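Galactose-binding-like protein (Bacteroides thetaiotaomicron, PDB 7M1B) is a SusE-like protein whose galactose-binding-like domain probably binds carbohydrate, and for which a potential degradative capacity has been proposed. Local coordinates at residues 239-244 / 276-281. Residues are numbered along the deposited sequence; the frame is centred on the assembly and turned at random.
With EDO (1,2-ethanediol), chain B.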
loop_
_atom_site.group_PDB
_atom_site.type_symbol
_atom_site.label_atom_id
_atom_site.label_comp_id
_atom_site.label_asym_id
_atom_site.label_seq_id
_atom_site.Cartn_x
_atom_site.Cartn_y
_atom_site.Cartn_z
ATOM N N ASN A 239 9.607 -11.492 -21.271
ATOM C CA ASN A 239 10.844 -11.541 -22.019
ATOM C C ASN A 239 11.837 -10.419 -21.658
ATOM O O ASN A 239 12.799 -10.186 -22.371
ATOM C CB ASN A 239 10.604 -11.662 -23.519
ATOM C CG ASN A 239 10.204 -13.052 -23.941
ATOM O OD1 ASN A 239 10.393 -14.003 -23.168
ATOM N ND2 ASN A 239 9.614 -13.169 -25.127
ATOM N N SER A 240 11.498 -9.599 -20.671
ATOM C CA SER A 240 12.343 -8.484 -20.275
ATOM C C SER A 240 13.592 -8.950 -19.513
ATOM O O SER A 240 13.503 -9.884 -18.672
ATOM C CB SER A 240 11.549 -7.574 -19.412
ATOM O OG SER A 240 12.342 -6.488 -18.920
ATOM N N TRP A 241 14.691 -8.254 -19.803
ATOM C CA TRP A 241 15.959 -8.432 -19.048
ATOM C C TRP A 241 16.127 -7.317 -17.999
ATOM O O TRP A 241 17.211 -7.147 -17.387
ATOM C CB TRP A 241 17.188 -8.495 -20.014
ATOM C CG TRP A 241 17.706 -9.916 -20.083
ATOM C CD1 TRP A 241 18.900 -10.374 -19.556
ATOM C CD2 TRP A 241 17.066 -11.069 -20.664
ATOM N NE1 TRP A 241 18.998 -11.709 -19.786
ATOM C CE2 TRP A 241 17.889 -12.168 -20.422
ATOM C CE3 TRP A 241 15.813 -11.278 -21.284
ATOM C CZ2 TRP A 241 17.592 -13.450 -20.873
ATOM C CZ3 TRP A 241 15.478 -12.561 -21.690
ATOM C CH2 TRP A 241 16.363 -13.631 -21.465
ATOM N N ASN A 242 15.076 -6.518 -17.740
ATOM C CA ASN A 242 15.261 -5.410 -16.790
ATOM C C ASN A 242 15.167 -5.877 -15.332
ATOM O O ASN A 242 14.515 -6.880 -15.019
ATOM C CB ASN A 242 14.050 -4.487 -16.960
ATOM C CG ASN A 242 14.230 -3.168 -16.219
ATOM O OD1 ASN A 242 15.261 -2.529 -16.345
ATOM N ND2 ASN A 242 13.357 -2.849 -15.275
ATOM N N TYR A 243 15.938 -5.195 -14.459
ATOM C CA TYR A 243 15.767 -5.524 -13.044
ATOM C C TYR A 243 16.506 -4.448 -12.246
ATOM O O TYR A 243 17.252 -3.659 -12.787
ATOM C CB TYR A 243 16.534 -6.838 -12.706
ATOM C CG TYR A 243 17.942 -6.936 -13.261
ATOM C CD1 TYR A 243 19.052 -6.289 -12.644
ATOM C CD2 TYR A 243 18.212 -7.720 -14.381
ATOM C CE1 TYR A 243 20.339 -6.357 -13.181
ATOM C CE2 TYR A 243 19.476 -7.788 -14.929
ATOM C CZ TYR A 243 20.558 -7.180 -14.286
ATOM O OH TYR A 243 21.760 -7.269 -14.892
ATOM N N ALA A 244 16.170 -4.380 -10.946
ATOM C CA ALA A 244 17.099 -3.826 -9.942
ATOM C C ALA A 244 17.552 -5.028 -9.106
ATOM O O ALA A 244 16.733 -5.871 -8.670
ATOM C CB ALA A 244 16.423 -2.801 -9.039
ATOM N N ARG A 276 11.706 -10.224 -11.532
ATOM C CA ARG A 276 12.647 -10.354 -12.666
ATOM C C ARG A 276 12.333 -11.723 -13.292
ATOM O O ARG A 276 12.030 -12.727 -12.625
ATOM C CB ARG A 276 14.094 -10.342 -12.092
ATOM C CG ARG A 276 15.164 -10.713 -13.120
ATOM C CD ARG A 276 15.481 -12.199 -13.114
ATOM N NE ARG A 276 16.100 -12.601 -11.815
ATOM C CZ ARG A 276 17.439 -12.628 -11.600
ATOM N NH1 ARG A 276 18.308 -12.365 -12.609
ATOM N NH2 ARG A 276 17.847 -12.912 -10.398
ATOM N N SER A 277 12.441 -11.793 -14.635
ATOM C CA SER A 277 11.863 -12.893 -15.385
ATOM C C SER A 277 12.879 -13.546 -16.315
ATOM O O SER A 277 13.113 -14.749 -16.182
ATOM C CB SER A 277 10.654 -12.384 -16.125
ATOM O OG SER A 277 11.113 -11.325 -17.002
ATOM N N MET A 278 13.425 -12.807 -17.326
ATOM C CA MET A 278 14.403 -13.313 -18.275
ATOM C C MET A 278 13.883 -14.579 -18.949
ATOM O O MET A 278 14.595 -15.591 -19.117
ATOM C CB MET A 278 15.760 -13.569 -17.578
ATOM C CG MET A 278 16.331 -12.266 -17.065
ATOM S SD MET A 278 17.841 -12.551 -16.244
ATOM C CE MET A 278 18.136 -10.930 -15.770
ATOM N N GLY A 279 12.638 -14.494 -19.394
ATOM C CA GLY A 279 12.030 -15.601 -20.110
ATOM C C GLY A 279 11.082 -16.467 -19.261
ATOM O O GLY A 279 10.303 -17.277 -19.777
ATOM N N GLY A 280 11.128 -16.298 -17.953
ATOM C CA GLY A 280 10.256 -16.934 -16.978
ATOM C C GLY A 280 10.960 -17.847 -15.965
ATOM O O GLY A 280 10.376 -18.129 -14.901
ATOM N N SER A 281 12.168 -18.332 -16.287
ATOM C CA SER A 281 12.712 -19.338 -15.383
ATOM C C SER A 281 13.154 -18.730 -14.052
ATOM O O SER A 281 13.362 -19.452 -13.093
ATOM C CB SER A 281 13.863 -20.092 -16.002
ATOM O OG SER A 281 14.939 -19.213 -16.233
HETATM C C1 EDO B . 22.096 -10.902 -14.326
HETATM O O1 EDO B . 21.408 -11.952 -14.997
HETATM C C2 EDO B . 21.550 -10.729 -12.953
HETATM O O2 EDO B . 21.140 -11.931 -12.231
HETATM O O HOH W 1 9.794 -16.659 -23.052
HETATM O O HOH W 2 13.681 -9.293 -15.995
#
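Arg276 rests its CG against Tyr243 CB, 4.1 Å away, and its chain then bends at chi2 and chi3. NH1 at its end donates a nearly straight bond to O2 of a 1,2-ethanediol (2.9 Å, 164°), probably from the crystallisation liquor, and a weak one to Met278 SD, while NH2 donates to Ala286 O. Ser277 meets the other loop through a water: its backbone N donates to this molecule, which in turn donates to Ser240 O and Asn242 O and so ties the two backbones together. Its OG, 3.3 Å from Ser240 O, bonds to Leu238 O. Met278 follows, its N giving the direct bond to Ser240 O (3.2 Å). Its side chain, extended beyond CG, crosses the Trp241 indole at about a right angle. CG, anti to the carbonyl carbon (chi1 -64°), sits over the five-membered ring, 3.7 Å from its centroid, in a CH-pi contact; SD adds a Met-aromatic contact on the same face, and CE reaches Tyr243 CD2 at 3.5 Å. Gly279 brings its CA to 3.8 Å from Asn239 OD1, and a second water bonds OD1 and, weakly, Gly279 O. The Ser277-Gly280 type I' turn thus packs against the ST turn opened by Ser240, joining two loops at one end of the beta-sandwich of a galactose-binding-like domain, probably the end at which related domains often bind sugars.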